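Local coordinates for fumarate reductase iron-sulfur subunit (Mycolicibacterium smegmatis, PDB 7D6V), which probably carries electrons through its three iron-sulfur clusters from the catalytic subunit of succinate dehydrogenase toward the quinone at the membrane anchor, at residues B[2-7]-B[76-81]; B[35-40]-B[46-51]; B[68-73]-B[152-157]; B[87-92]-B[99-104]; B[114-119]-B[196-201]. All blocks are in the same frame, centred on the assembly; numbering follows the deposited sequence.

Contact 1 of 5, residues B[2-7]-B[76-81]; sequences ATYDAK and TRMSTF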
# COMPACT_ATOMS: atom_id res chain seq x y z
N ALA B 2 -8.33 -7.32 29.19
CA ALA B 2 -8.55 -6.06 29.88
C ALA B 2 -9.42 -5.13 29.04
O ALA B 2 -8.92 -4.26 28.33
CB ALA B 2 -7.23 -5.39 30.21
N THR B 3 -10.74 -5.32 29.13
CA THR B 3 -11.70 -4.45 28.47
C THR B 3 -12.03 -3.28 29.39
O THR B 3 -12.43 -3.48 30.54
CB THR B 3 -12.97 -5.22 28.12
OG1 THR B 3 -12.65 -6.30 27.23
CG2 THR B 3 -13.98 -4.31 27.46
N TYR B 4 -11.84 -2.07 28.88
CA TYR B 4 -12.02 -0.85 29.66
C TYR B 4 -12.72 0.19 28.80
O TYR B 4 -12.99 -0.03 27.62
CB TYR B 4 -10.69 -0.32 30.19
CG TYR B 4 -9.73 0.12 29.10
CD1 TYR B 4 -9.52 1.47 28.85
CD2 TYR B 4 -9.05 -0.80 28.33
CE1 TYR B 4 -8.65 1.87 27.86
CE2 TYR B 4 -8.19 -0.40 27.34
CZ TYR B 4 -7.99 0.94 27.11
OH TYR B 4 -7.12 1.34 26.12
N ASP B 5 -13.02 1.33 29.41
CA ASP B 5 -13.65 2.45 28.73
C ASP B 5 -12.60 3.54 28.55
O ASP B 5 -12.07 4.07 29.53
CB ASP B 5 -14.85 2.97 29.53
CG ASP B 5 -16.12 2.18 29.25
OD1 ASP B 5 -16.29 1.71 28.11
OD2 ASP B 5 -16.94 2.04 30.18
N ALA B 6 -12.30 3.86 27.30
CA ALA B 6 -11.27 4.84 26.98
C ALA B 6 -11.87 6.23 26.79
O ALA B 6 -13.08 6.39 26.63
CB ALA B 6 -10.50 4.44 25.73
N LYS B 7 -11.00 7.23 26.82
CA LYS B 7 -11.38 8.62 26.59
C LYS B 7 -10.80 9.08 25.26
O LYS B 7 -9.58 9.23 25.14
CB LYS B 7 -10.92 9.51 27.74
CG LYS B 7 -11.57 9.19 29.07
CD LYS B 7 -11.13 10.14 30.17
CE LYS B 7 -9.68 9.91 30.55
NZ LYS B 7 -9.47 8.59 31.20
N THR B 76 -2.86 1.56 14.13
CA THR B 76 -2.46 2.09 15.43
C THR B 76 -3.02 1.18 16.53
O THR B 76 -4.24 1.05 16.66
CB THR B 76 -2.94 3.53 15.61
OG1 THR B 76 -2.58 4.29 14.45
CG2 THR B 76 -2.29 4.15 16.83
N ARG B 77 -2.13 0.60 17.32
CA ARG B 77 -2.46 -0.58 18.11
C ARG B 77 -3.42 -0.30 19.26
O ARG B 77 -4.03 -1.24 19.78
CB ARG B 77 -1.19 -1.22 18.65
CG ARG B 77 -1.20 -2.73 18.65
CD ARG B 77 0.15 -3.28 19.06
NE ARG B 77 1.19 -2.93 18.10
CZ ARG B 77 2.31 -2.28 18.41
NH1 ARG B 77 2.53 -1.92 19.67
NH2 ARG B 77 3.20 -2.00 17.47
N MET B 78 -3.50 0.95 19.73
CA MET B 78 -4.49 1.38 20.72
C MET B 78 -4.16 0.81 22.09
O MET B 78 -4.74 1.21 23.10
CB MET B 78 -5.90 0.98 20.26
CG MET B 78 -7.04 1.35 21.18
SD MET B 78 -7.61 3.04 20.92
CE MET B 78 -7.50 3.69 22.58
N SER B 79 -3.19 -0.10 22.15
CA SER B 79 -2.52 -0.47 23.38
C SER B 79 -1.23 0.30 23.56
O SER B 79 -0.54 0.14 24.57
CB SER B 79 -2.23 -1.98 23.40
OG SER B 79 -1.26 -2.32 22.43
N THR B 80 -0.89 1.14 22.57
CA THR B 80 0.18 2.12 22.72
C THR B 80 -0.12 3.08 23.86
O THR B 80 0.80 3.64 24.46
CB THR B 80 0.35 2.87 21.40
OG1 THR B 80 0.79 1.95 20.38
CG2 THR B 80 1.36 3.99 21.52
N PHE B 81 -1.40 3.25 24.19
CA PHE B 81 -1.86 4.27 25.11
C PHE B 81 -2.34 3.62 26.40
O PHE B 81 -2.85 2.50 26.40
CB PHE B 81 -3.00 5.07 24.49
CG PHE B 81 -2.76 5.45 23.07
CD1 PHE B 81 -1.72 6.30 22.72
CD2 PHE B 81 -3.55 4.93 22.06
CE1 PHE B 81 -1.50 6.64 21.41
CE2 PHE B 81 -3.34 5.27 20.75
CZ PHE B 81 -2.31 6.12 20.42

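Contact 2 of 5, residues B[35-40]-B[46-51]; sequences DIIHRL and PDLAVR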
# COMPACT_ATOMS: atom_id res chain seq x y z
N ASP B 35 -11.06 0.53 14.73
CA ASP B 35 -12.15 -0.25 15.33
C ASP B 35 -12.92 0.58 16.35
O ASP B 35 -14.15 0.50 16.43
CB ASP B 35 -11.61 -1.52 15.97
CG ASP B 35 -10.84 -2.39 15.01
OD1 ASP B 35 -9.80 -2.95 15.42
OD2 ASP B 35 -11.26 -2.51 13.84
N ILE B 36 -12.21 1.36 17.16
CA ILE B 36 -12.87 2.21 18.14
C ILE B 36 -13.71 3.27 17.45
O ILE B 36 -14.81 3.61 17.89
CB ILE B 36 -11.82 2.83 19.09
CG1 ILE B 36 -10.80 1.78 19.51
CG2 ILE B 36 -12.49 3.43 20.31
CD1 ILE B 36 -11.37 0.65 20.32
N ILE B 37 -13.20 3.81 16.34
CA ILE B 37 -13.96 4.79 15.57
C ILE B 37 -15.22 4.15 14.99
O ILE B 37 -16.29 4.77 14.98
CB ILE B 37 -13.08 5.41 14.47
CG1 ILE B 37 -11.87 6.10 15.09
CG2 ILE B 37 -13.87 6.39 13.63
CD1 ILE B 37 -12.21 7.33 15.89
N HIS B 38 -15.11 2.92 14.49
CA HIS B 38 -16.27 2.22 13.96
C HIS B 38 -17.31 1.96 15.05
O HIS B 38 -18.52 2.10 14.81
CB HIS B 38 -15.84 0.90 13.32
CG HIS B 38 -15.16 1.07 12.00
ND1 HIS B 38 -14.47 0.05 11.38
CD2 HIS B 38 -15.05 2.15 11.19
CE1 HIS B 38 -13.97 0.49 10.24
NE2 HIS B 38 -14.31 1.76 10.10
N ARG B 39 -16.86 1.57 16.24
CA ARG B 39 -17.79 1.37 17.35
C ARG B 39 -18.48 2.67 17.74
O ARG B 39 -19.69 2.69 18.02
CB ARG B 39 -17.06 0.77 18.55
CG ARG B 39 -17.99 0.18 19.59
CD ARG B 39 -17.24 -0.24 20.83
NE ARG B 39 -15.94 -0.82 20.53
CZ ARG B 39 -15.75 -2.09 20.19
NH1 ARG B 39 -16.78 -2.93 20.11
NH2 ARG B 39 -14.53 -2.53 19.93
N LEU B 40 -17.73 3.77 17.75
CA LEU B 40 -18.32 5.08 18.04
C LEU B 40 -19.34 5.47 16.98
O LEU B 40 -20.39 6.05 17.30
CB LEU B 40 -17.22 6.13 18.16
CG LEU B 40 -17.63 7.52 18.61
CD1 LEU B 40 -18.11 7.50 20.05
CD2 LEU B 40 -16.47 8.49 18.44
N PRO B 46 -23.42 8.39 14.30
CA PRO B 46 -23.63 7.74 12.99
C PRO B 46 -23.09 8.54 11.81
O PRO B 46 -22.71 7.95 10.80
CB PRO B 46 -25.16 7.59 12.91
CG PRO B 46 -25.66 7.85 14.29
CD PRO B 46 -24.69 8.76 14.94
N ASP B 47 -23.05 9.87 11.92
CA ASP B 47 -22.67 10.74 10.82
C ASP B 47 -21.23 11.23 10.92
O ASP B 47 -20.88 12.24 10.31
CB ASP B 47 -23.62 11.94 10.75
CG ASP B 47 -23.73 12.66 12.07
OD1 ASP B 47 -23.41 12.05 13.11
OD2 ASP B 47 -24.13 13.84 12.08
N LEU B 48 -20.38 10.53 11.67
CA LEU B 48 -18.99 10.92 11.82
C LEU B 48 -18.19 10.55 10.57
O LEU B 48 -18.24 9.42 10.10
CB LEU B 48 -18.38 10.26 13.05
CG LEU B 48 -16.86 10.33 13.20
CD1 LEU B 48 -16.46 11.69 13.71
CD2 LEU B 48 -16.39 9.25 14.15
N ALA B 49 -17.42 11.52 10.06
CA ALA B 49 -16.70 11.37 8.80
C ALA B 49 -15.36 10.68 9.01
O ALA B 49 -14.55 11.12 9.83
CB ALA B 49 -16.50 12.75 8.18
N VAL B 50 -15.10 9.59 8.27
CA VAL B 50 -13.92 8.76 8.54
C VAL B 50 -13.06 8.51 7.30
O VAL B 50 -11.87 8.82 7.31
CB VAL B 50 -14.33 7.42 9.18
CG1 VAL B 50 -13.09 6.59 9.47
CG2 VAL B 50 -15.09 7.66 10.45
N ARG B 51 -13.66 7.95 6.24
CA ARG B 51 -12.94 7.58 5.01
C ARG B 51 -11.89 6.49 5.26
O ARG B 51 -10.68 6.74 5.27
CB ARG B 51 -12.29 8.79 4.33
CG ARG B 51 -11.73 8.43 2.96
CD ARG B 51 -10.61 9.34 2.53
NE ARG B 51 -11.10 10.47 1.75
CZ ARG B 51 -10.52 11.67 1.72
NH1 ARG B 51 -9.43 11.90 2.43
NH2 ARG B 51 -11.04 12.64 0.99

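Contact 3 of 5, residues B[68-73]-B[152-157]; sequences GRPRLM and QNVCHV. With F3S (Fe3-s4 cluster), chain G.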
# COMPACT_ATOMS: atom_id res chain seq x y z
N GLY B 68 -1.34 13.49 17.80
CA GLY B 68 -0.35 14.44 17.36
C GLY B 68 0.57 13.92 16.29
O GLY B 68 1.31 14.71 15.69
N ARG B 69 0.56 12.61 16.03
CA ARG B 69 1.45 11.95 15.08
C ARG B 69 0.67 11.48 13.87
O ARG B 69 -0.36 10.80 14.03
CB ARG B 69 2.15 10.76 15.74
CG ARG B 69 2.49 10.96 17.20
CD ARG B 69 3.69 11.86 17.36
NE ARG B 69 4.88 11.29 16.74
CZ ARG B 69 5.80 10.59 17.39
NH1 ARG B 69 5.67 10.38 18.70
NH2 ARG B 69 6.85 10.10 16.75
N PRO B 70 1.12 11.80 12.65
CA PRO B 70 0.46 11.26 11.46
C PRO B 70 0.57 9.74 11.37
O PRO B 70 1.67 9.20 11.22
CB PRO B 70 1.20 11.95 10.31
CG PRO B 70 1.81 13.16 10.92
CD PRO B 70 2.17 12.76 12.31
N ARG B 71 -0.56 9.06 11.45
CA ARG B 71 -0.63 7.61 11.47
C ARG B 71 -1.74 7.12 10.55
O ARG B 71 -2.53 7.91 10.01
CB ARG B 71 -0.89 7.08 12.89
CG ARG B 71 0.17 7.40 13.92
CD ARG B 71 1.47 6.73 13.59
NE ARG B 71 1.31 5.28 13.45
CZ ARG B 71 1.35 4.42 14.46
NH1 ARG B 71 1.55 4.84 15.69
NH2 ARG B 71 1.18 3.12 14.22
N LEU B 72 -1.78 5.81 10.35
CA LEU B 72 -2.94 5.13 9.80
C LEU B 72 -3.80 4.63 10.95
O LEU B 72 -3.29 4.02 11.90
CB LEU B 72 -2.53 3.96 8.91
CG LEU B 72 -1.77 4.24 7.61
CD1 LEU B 72 -1.32 2.93 7.00
CD2 LEU B 72 -2.64 5.02 6.64
N MET B 73 -5.11 4.90 10.88
CA MET B 73 -5.99 4.50 11.97
C MET B 73 -6.12 2.98 12.06
O MET B 73 -6.26 2.45 13.17
CB MET B 73 -7.37 5.14 11.78
CG MET B 73 -7.42 6.60 12.20
SD MET B 73 -9.04 7.35 12.05
CE MET B 73 -9.11 7.65 10.29
N GLN B 152 3.49 13.68 2.84
CA GLN B 152 3.07 15.00 2.37
C GLN B 152 2.47 15.81 3.51
O GLN B 152 2.66 17.03 3.58
CB GLN B 152 2.06 14.85 1.24
CG GLN B 152 2.51 13.92 0.13
CD GLN B 152 3.32 14.64 -0.93
OE1 GLN B 152 4.50 14.36 -1.10
NE2 GLN B 152 2.69 15.56 -1.64
N ASN B 153 1.72 15.15 4.39
CA ASN B 153 1.11 15.84 5.52
C ASN B 153 2.17 16.37 6.49
O ASN B 153 2.05 17.50 6.99
CB ASN B 153 0.15 14.91 6.25
CG ASN B 153 -0.51 15.56 7.44
OD1 ASN B 153 -1.29 16.48 7.29
ND2 ASN B 153 -0.19 15.07 8.63
N VAL B 154 3.20 15.58 6.77
CA VAL B 154 4.08 15.94 7.88
C VAL B 154 5.18 16.90 7.44
O VAL B 154 5.75 17.61 8.28
CB VAL B 154 4.67 14.66 8.51
CG1 VAL B 154 5.67 14.03 7.58
CG2 VAL B 154 5.30 14.96 9.86
N CYS B 155 5.53 16.89 6.16
CA CYS B 155 6.58 17.76 5.65
C CYS B 155 6.34 19.19 6.11
O CYS B 155 5.23 19.70 6.00
CB CYS B 155 6.64 17.70 4.12
SG CYS B 155 7.92 18.73 3.38
N HIS B 156 7.38 19.85 6.62
CA HIS B 156 7.19 21.22 7.08
C HIS B 156 7.22 22.23 5.95
O HIS B 156 6.79 23.37 6.16
CB HIS B 156 8.25 21.58 8.12
CG HIS B 156 9.63 21.70 7.55
ND1 HIS B 156 10.32 22.89 7.52
CD2 HIS B 156 10.44 20.78 6.97
CE1 HIS B 156 11.50 22.70 6.96
NE2 HIS B 156 11.60 21.43 6.62
N VAL B 157 7.74 21.86 4.78
CA VAL B 157 7.80 22.80 3.67
C VAL B 157 6.41 23.27 3.29
O VAL B 157 6.18 24.47 3.08
CB VAL B 157 8.52 22.16 2.47
CG1 VAL B 157 8.61 23.14 1.31
CG2 VAL B 157 9.90 21.69 2.87
FE1 F3S G . 9.87 16.39 3.95
FE3 F3S G . 11.68 14.42 4.19
FE4 F3S G . 12.43 16.66 2.91
S1 F3S G . 10.43 15.30 5.80
S2 F3S G . 11.21 18.26 3.95
S3 F3S G . 10.79 15.19 2.22
S4 F3S G . 13.76 15.36 4.19

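Contact 4 of 5, residues B[87-92]-B[99-104]; sequences VTVTPL and RDLVTD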
# COMPACT_ATOMS: atom_id res chain seq x y z
N VAL B 87 -6.88 9.88 24.14
CA VAL B 87 -6.43 9.77 22.76
C VAL B 87 -7.18 10.80 21.93
O VAL B 87 -8.42 10.84 21.94
CB VAL B 87 -6.66 8.35 22.21
CG1 VAL B 87 -5.96 8.17 20.89
CG2 VAL B 87 -6.16 7.32 23.21
N THR B 88 -6.44 11.63 21.20
CA THR B 88 -7.00 12.78 20.50
C THR B 88 -6.85 12.59 19.00
O THR B 88 -5.75 12.75 18.46
CB THR B 88 -6.31 14.07 20.95
OG1 THR B 88 -6.57 14.28 22.34
CG2 THR B 88 -6.81 15.25 20.15
N VAL B 89 -7.95 12.29 18.32
CA VAL B 89 -7.93 11.98 16.89
C VAL B 89 -8.42 13.20 16.12
O VAL B 89 -9.55 13.67 16.34
CB VAL B 89 -8.79 10.75 16.58
CG1 VAL B 89 -8.52 10.25 15.17
CG2 VAL B 89 -8.53 9.65 17.59
N THR B 90 -7.59 13.70 15.22
CA THR B 90 -7.87 14.86 14.39
C THR B 90 -7.54 14.53 12.94
O THR B 90 -6.78 13.59 12.67
CB THR B 90 -7.05 16.08 14.83
OG1 THR B 90 -5.68 15.91 14.46
CG2 THR B 90 -7.14 16.29 16.33
N PRO B 91 -8.10 15.26 11.99
CA PRO B 91 -7.72 15.06 10.58
C PRO B 91 -6.32 15.58 10.31
O PRO B 91 -5.67 16.21 11.14
CB PRO B 91 -8.77 15.88 9.82
CG PRO B 91 -9.19 16.92 10.78
CD PRO B 91 -9.17 16.27 12.13
N LEU B 92 -5.84 15.27 9.11
CA LEU B 92 -4.56 15.79 8.66
C LEU B 92 -4.60 17.31 8.61
O LEU B 92 -5.56 17.91 8.11
CB LEU B 92 -4.21 15.23 7.28
CG LEU B 92 -4.18 13.71 7.15
CD1 LEU B 92 -3.79 13.31 5.74
CD2 LEU B 92 -3.22 13.10 8.15
N ARG B 99 -14.65 17.32 6.28
CA ARG B 99 -15.47 17.22 7.48
C ARG B 99 -14.61 16.58 8.56
O ARG B 99 -13.37 16.64 8.48
CB ARG B 99 -16.77 16.45 7.17
CG ARG B 99 -17.94 16.92 8.01
CD ARG B 99 -19.09 15.95 7.97
NE ARG B 99 -20.05 16.22 9.03
CZ ARG B 99 -20.90 15.33 9.50
NH1 ARG B 99 -20.93 14.10 9.00
NH2 ARG B 99 -21.74 15.66 10.48
N ASP B 100 -15.24 15.96 9.55
CA ASP B 100 -14.61 15.65 10.83
C ASP B 100 -13.19 15.10 10.72
O ASP B 100 -12.24 15.72 11.20
CB ASP B 100 -15.50 14.66 11.59
CG ASP B 100 -16.97 15.03 11.53
OD1 ASP B 100 -17.31 16.17 11.91
OD2 ASP B 100 -17.78 14.19 11.09
N LEU B 101 -13.02 13.95 10.08
CA LEU B 101 -11.69 13.35 9.94
C LEU B 101 -11.24 13.23 8.50
O LEU B 101 -10.23 12.58 8.22
CB LEU B 101 -11.64 11.98 10.61
CG LEU B 101 -11.85 11.93 12.13
CD1 LEU B 101 -11.72 10.50 12.63
CD2 LEU B 101 -10.87 12.84 12.84
N VAL B 102 -11.97 13.85 7.57
CA VAL B 102 -11.71 13.72 6.14
C VAL B 102 -11.17 15.05 5.63
O VAL B 102 -11.75 16.11 5.90
CB VAL B 102 -12.98 13.31 5.38
CG1 VAL B 102 -12.69 13.09 3.92
CG2 VAL B 102 -13.56 12.07 6.00
N THR B 103 -10.07 15.00 4.90
CA THR B 103 -9.47 16.18 4.30
C THR B 103 -9.53 16.07 2.78
O THR B 103 -9.73 14.99 2.22
CB THR B 103 -8.02 16.38 4.75
OG1 THR B 103 -7.30 15.15 4.60
CG2 THR B 103 -7.97 16.81 6.20
N ASP B 104 -9.36 17.22 2.13
CA ASP B 104 -9.36 17.28 0.67
C ASP B 104 -7.94 16.99 0.19
O ASP B 104 -7.12 17.89 0.03
CB ASP B 104 -9.84 18.64 0.19
CG ASP B 104 -10.00 18.71 -1.31
OD1 ASP B 104 -9.69 19.77 -1.89
OD2 ASP B 104 -10.42 17.70 -1.91

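Contact 5 of 5, residues B[114-119]-B[196-201]; sequences QIPSFT and DEFGLG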
# COMPACT_ATOMS: atom_id res chain seq x y z
N GLN B 114 1.64 16.34 -13.12
CA GLN B 114 2.66 17.25 -13.61
C GLN B 114 3.99 16.56 -13.87
O GLN B 114 4.79 17.06 -14.67
CB GLN B 114 2.87 18.41 -12.63
CG GLN B 114 1.68 19.34 -12.51
CD GLN B 114 1.79 20.28 -11.33
OE1 GLN B 114 2.79 20.27 -10.61
NE2 GLN B 114 0.77 21.09 -11.12
N ILE B 115 4.24 15.43 -13.22
CA ILE B 115 5.49 14.70 -13.41
C ILE B 115 5.42 13.92 -14.71
O ILE B 115 4.42 13.22 -14.95
CB ILE B 115 5.75 13.77 -12.23
CG1 ILE B 115 5.87 14.58 -10.94
CG2 ILE B 115 7.01 12.95 -12.45
CD1 ILE B 115 6.14 13.73 -9.74
N PRO B 116 6.43 14.01 -15.58
CA PRO B 116 6.43 13.18 -16.79
C PRO B 116 6.39 11.70 -16.45
O PRO B 116 7.03 11.25 -15.50
CB PRO B 116 7.74 13.57 -17.48
CG PRO B 116 8.07 14.91 -16.94
CD PRO B 116 7.59 14.91 -15.52
N SER B 117 5.64 10.95 -17.24
CA SER B 117 5.40 9.55 -16.95
C SER B 117 6.52 8.68 -17.51
O SER B 117 7.48 9.17 -18.11
CB SER B 117 4.04 9.13 -17.50
OG SER B 117 3.00 9.77 -16.79
N PHE B 118 6.39 7.37 -17.31
CA PHE B 118 7.37 6.43 -17.82
C PHE B 118 7.42 6.47 -19.34
O PHE B 118 6.38 6.39 -20.01
CB PHE B 118 7.04 5.02 -17.33
CG PHE B 118 7.79 3.93 -18.05
CD1 PHE B 118 7.14 3.09 -18.93
CD2 PHE B 118 9.14 3.75 -17.84
CE1 PHE B 118 7.82 2.10 -19.59
CE2 PHE B 118 9.83 2.76 -18.49
CZ PHE B 118 9.17 1.93 -19.37
N THR B 119 8.62 6.62 -19.88
CA THR B 119 8.82 6.66 -21.33
C THR B 119 9.76 5.54 -21.75
O THR B 119 10.98 5.63 -21.49
CB THR B 119 9.38 8.02 -21.75
OG1 THR B 119 8.64 9.06 -21.12
CG2 THR B 119 9.29 8.18 -23.26
N ASP B 196 13.91 22.69 -10.82
CA ASP B 196 13.41 23.98 -11.31
C ASP B 196 11.90 24.14 -11.17
O ASP B 196 11.44 25.23 -10.83
CB ASP B 196 13.83 24.17 -12.76
CG ASP B 196 15.33 24.31 -12.92
OD1 ASP B 196 15.95 24.97 -12.07
OD2 ASP B 196 15.88 23.77 -13.90
N GLU B 197 11.11 23.10 -11.44
CA GLU B 197 9.66 23.21 -11.34
C GLU B 197 9.05 22.49 -10.16
O GLU B 197 7.97 22.88 -9.71
CB GLU B 197 8.99 22.71 -12.63
CG GLU B 197 9.25 23.59 -13.85
CD GLU B 197 10.58 23.31 -14.53
OE1 GLU B 197 11.28 22.38 -14.09
OE2 GLU B 197 10.91 24.02 -15.50
N PHE B 198 9.70 21.46 -9.63
CA PHE B 198 9.16 20.72 -8.50
C PHE B 198 9.86 21.05 -7.18
O PHE B 198 9.51 20.46 -6.15
CB PHE B 198 9.23 19.22 -8.79
CG PHE B 198 8.58 18.83 -10.08
CD1 PHE B 198 7.22 19.02 -10.26
CD2 PHE B 198 9.32 18.30 -11.12
CE1 PHE B 198 6.61 18.68 -11.45
CE2 PHE B 198 8.71 17.95 -12.31
CZ PHE B 198 7.36 18.14 -12.47
N GLY B 199 10.81 21.97 -7.19
CA GLY B 199 11.36 22.54 -5.98
C GLY B 199 12.11 21.60 -5.06
O GLY B 199 11.89 21.61 -3.85
N LEU B 200 13.01 20.78 -5.61
CA LEU B 200 13.81 19.90 -4.76
C LEU B 200 14.69 20.68 -3.79
O LEU B 200 15.05 20.16 -2.73
CB LEU B 200 14.66 18.97 -5.63
CG LEU B 200 15.47 17.88 -4.93
CD1 LEU B 200 14.58 17.03 -4.04
CD2 LEU B 200 16.19 17.03 -5.95
N GLY B 201 15.03 21.92 -4.13
CA GLY B 201 15.84 22.73 -3.23
C GLY B 201 15.12 23.15 -1.97
O GLY B 201 15.79 23.47 -0.98

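Contact 1 of 5, residues B[2-7]-B[76-81]
The phenol oxygen of Tyr4 leans toward two backbone carbonyls of residues 76-81, yet at 3.8 Å from Tyr4 OH to Met78 O the approach is a loose polar contact and not a hydrogen bond. The carbonyl of Phe81 lies farther off still, with 4.4 Å between Tyr4 OH and Phe81 O. What brings the ring across is its first torsion: CG stands between the backbone N and the carbonyl carbon (chi1 64°), and the ring extends from the strand with its hydroxyl leading. The carbonyl oxygen of Ala2 meets this ring at its edge, in the plane, 3.5 Å between Ala2 O and Tyr4 CD2. In the beta-grasp fold of plant-type ferredoxins, to which this domain appears to belong, a sheet packs against one helix, and here strand 4-14 pairs with strands 17-27 and 86-87 while helix 33-43 lies across. Met78 enters that interior, touching Val33 and Ile36 of the helix and Val87 of the sheet. Its CG is anti to the backbone N (chi1 180°), and a kink about CB-CG (chi2 84°) then carries the methyl to strand 4-14, placing Met78 CE 4.4 Å from Ala6 CB. The same methyl lies 4.3 Å from the hydroxyl, Met78 CE to Tyr4 OH. Next to Met78, Arg77 turns the other way and donates from NE to the backbone oxygen of Glu370 in subunit A.

Contact 2 of 5, residues B[35-40]-B[46-51]
The helix of the ferredoxin-like [2Fe-2S] domain, 33-43, is packed by the chain that follows it: Ile37 meets Leu48 and Val50, and Leu40 meets Leu48. The two helical residues are three apart, close to one turn, and so serve the same flank. Across from them, Leu48 and Ala49 are extended and Val50 follows, with Leu48 and Val50 pointing toward the helix and Ala49 away from it. Ile37 is the hub. Its CG1 stands anti to the carbonyl carbon (chi1 -60°), which leaves CG2 anti to the backbone N and directed at both partners. This one methyl touches Val50, with 3.6 Å from Ile37 CG2 to Val50 CG2, and Leu48, with 3.8 Å from Ile37 CG2 to Leu48 CD2. The side chains of Ile37 and Val50 run antiparallel alongside each other, while that of Leu48 lies roughly perpendicular to Ile37. Leu40 adds a looser touch, its CD2 lying 4.4 Å from Leu48 CD2. Leu48 also rests on Val10 of strand 4-14, and Val50 on Leu34; the side chain of Val50 is about 8 Å from the [2Fe-2S] cluster. Polar anchoring comes from outside: Gln41 NE2 bonds to Leu48 O, and Asp100 OD2 accepts from Ala49 N. Because the contact itself is made by methyl groups of branched aliphatic side chains and is buried, its hold rests on dispersion and the exclusion of water, while hydrogen bonds to other residues probably supply the directional restraint.

Contact 3 of 5, residues B[68-73]-B[152-157]
Pro70 presents the outer edge of its ring to two consecutive residues, Asn153 and Val154, and is turned differently against each. Toward Asn153 the two side chains cross obliquely, with the amide nitrogen closest: Pro70 CG lies 3.6 Å from Asn153 ND2. The amide is carried there by a CG anti to the backbone N (chi1 180°). Its nitrogen does not bond to the proline CB and CG, which offer no acceptor; it donates to Glu65 OE2 on strand 63-65, the partner of strand 70-72. The side chains of Pro70 and Val154 run roughly perpendicular, and Pro70 CG is 4.0 Å from Val154 CB. The contact joins the small antiparallel sheet of the [2Fe-2S] domain to helix 150-154 of the dicluster domain, which ends at Cys155, beside the [3Fe-4S] cluster. In this model Cys155 SG is 3.1 Å from FE1 of that cluster, longer than a usual Fe-S bond, though cysteine is the expected ligand in this family. Its sulfur also N-caps helix 156-159 through a weak bond from Val157 N, at 3.4 Å to Cys155 SG. His156 is held between Asn204 and, at ND1, Glu136 of the membrane anchor subunit.

Contact 4 of 5, residues B[87-92]-B[99-104]
Leu101 sits in a beta hairpin with a two-residue turn (strands 97-99 and 102-103), and Pro91 in the segment running beside it, within the [2Fe-2S] domain; the directions of 89-92 and 100-103 are 25° apart. The hairpin closes through paired backbone bonds: Arg99 N donates to Val102 O and Val102 N to Arg99 O, leaving Asp100 and Leu101 as the turn. Apolar contacts carry most of the join. Leu101 CD1 lies 4.1 Å from Val89 CG1, and Leu101 CD2 is 3.9 Å from Pro91 CD. The second methyl also makes a backbone contact, 3.7 Å from Leu101 CD2 to Thr90 C. Polar atoms enter against carbon: the carbonyl oxygen of Asp100 lies by the Pro91 ring, 3.3 Å from Asp100 O to Pro91 CD. Charge stays largely on the hairpin's other side, where the Asp100 carboxylate, beside Ala49, forms a salt bridge with Arg12. Its link to Arg99 is long and purely electrostatic, the carboxylate oxygen lying over one face of the guanidinium. At the far end CG2 of Thr103 lies anti to the carbonyl carbon, which sends the methyl to the proline, Thr103 CG2 being 3.8 Å from Pro91 CB and 3.3 Å from Leu92 O.

Contact 5 of 5, residues B[114-119]-B[196-201]
Phe198, just beyond helix 191-196, is the residue of segment 196-201 that meets Gln114, Ile115 and Pro116, and all three gather about one end of its ring. With CG anti to its carbonyl carbon (chi1 -54°), the aromatic group reaches toward the other segment. The carbonyl oxygen of Gln114 approaches the rim of the ring within its plane, with 3.6 Å from Gln114 O to Phe198 CZ; there the slightly positive ring hydrogens face a negative oxygen. The aliphatic base of the same glutamine adds a touch, Gln114 CB being 3.9 Å from Phe198 CE1. Over one face comes Ile115, displaced toward the rim, its CG1 4.2 Å from Phe198 CZ. Pro116 closes the group more loosely, with 4.4 Å between Pro116 CD and Phe198 CZ. Ile177 and Met193 pack on the phenylalanine as well. Gly199 then leaves the helical conformation with positive phi (64°), turning the chain toward Leu200, which packs on helix 219-235, and Gly201, whose backbone bonds to the membrane anchor subunit. The ring thus ties a loop that also bonds to Gln153 of subunit A into the helical framework of the dicluster domain, which holds the [4Fe-4S] and [3Fe-4S] clusters.

The five contacts span the chain from the [2Fe-2S] domain to the dicluster domain. Contacts 1, 2 and 4 share the first. Contact 2 falls within the span that contact 1 brackets, and the two touch where Met78 meets Ile36 of helix 33-43; contact 4 follows, the centres of contacts 2 and 4 about 11 Å apart, tied by Arg51 to Thr103. Contact 3 joins the domains: contact 4 falls between its two segments, their centres about 12 Å apart, and its segments alternate with those of contacts 1 and 5. The centres of contacts 1 and 5 are about 43 Å apart, on opposite sides of the chain's centre. Such a layout suits a subunit that lines up clusters between a catalytic subunit and the membrane.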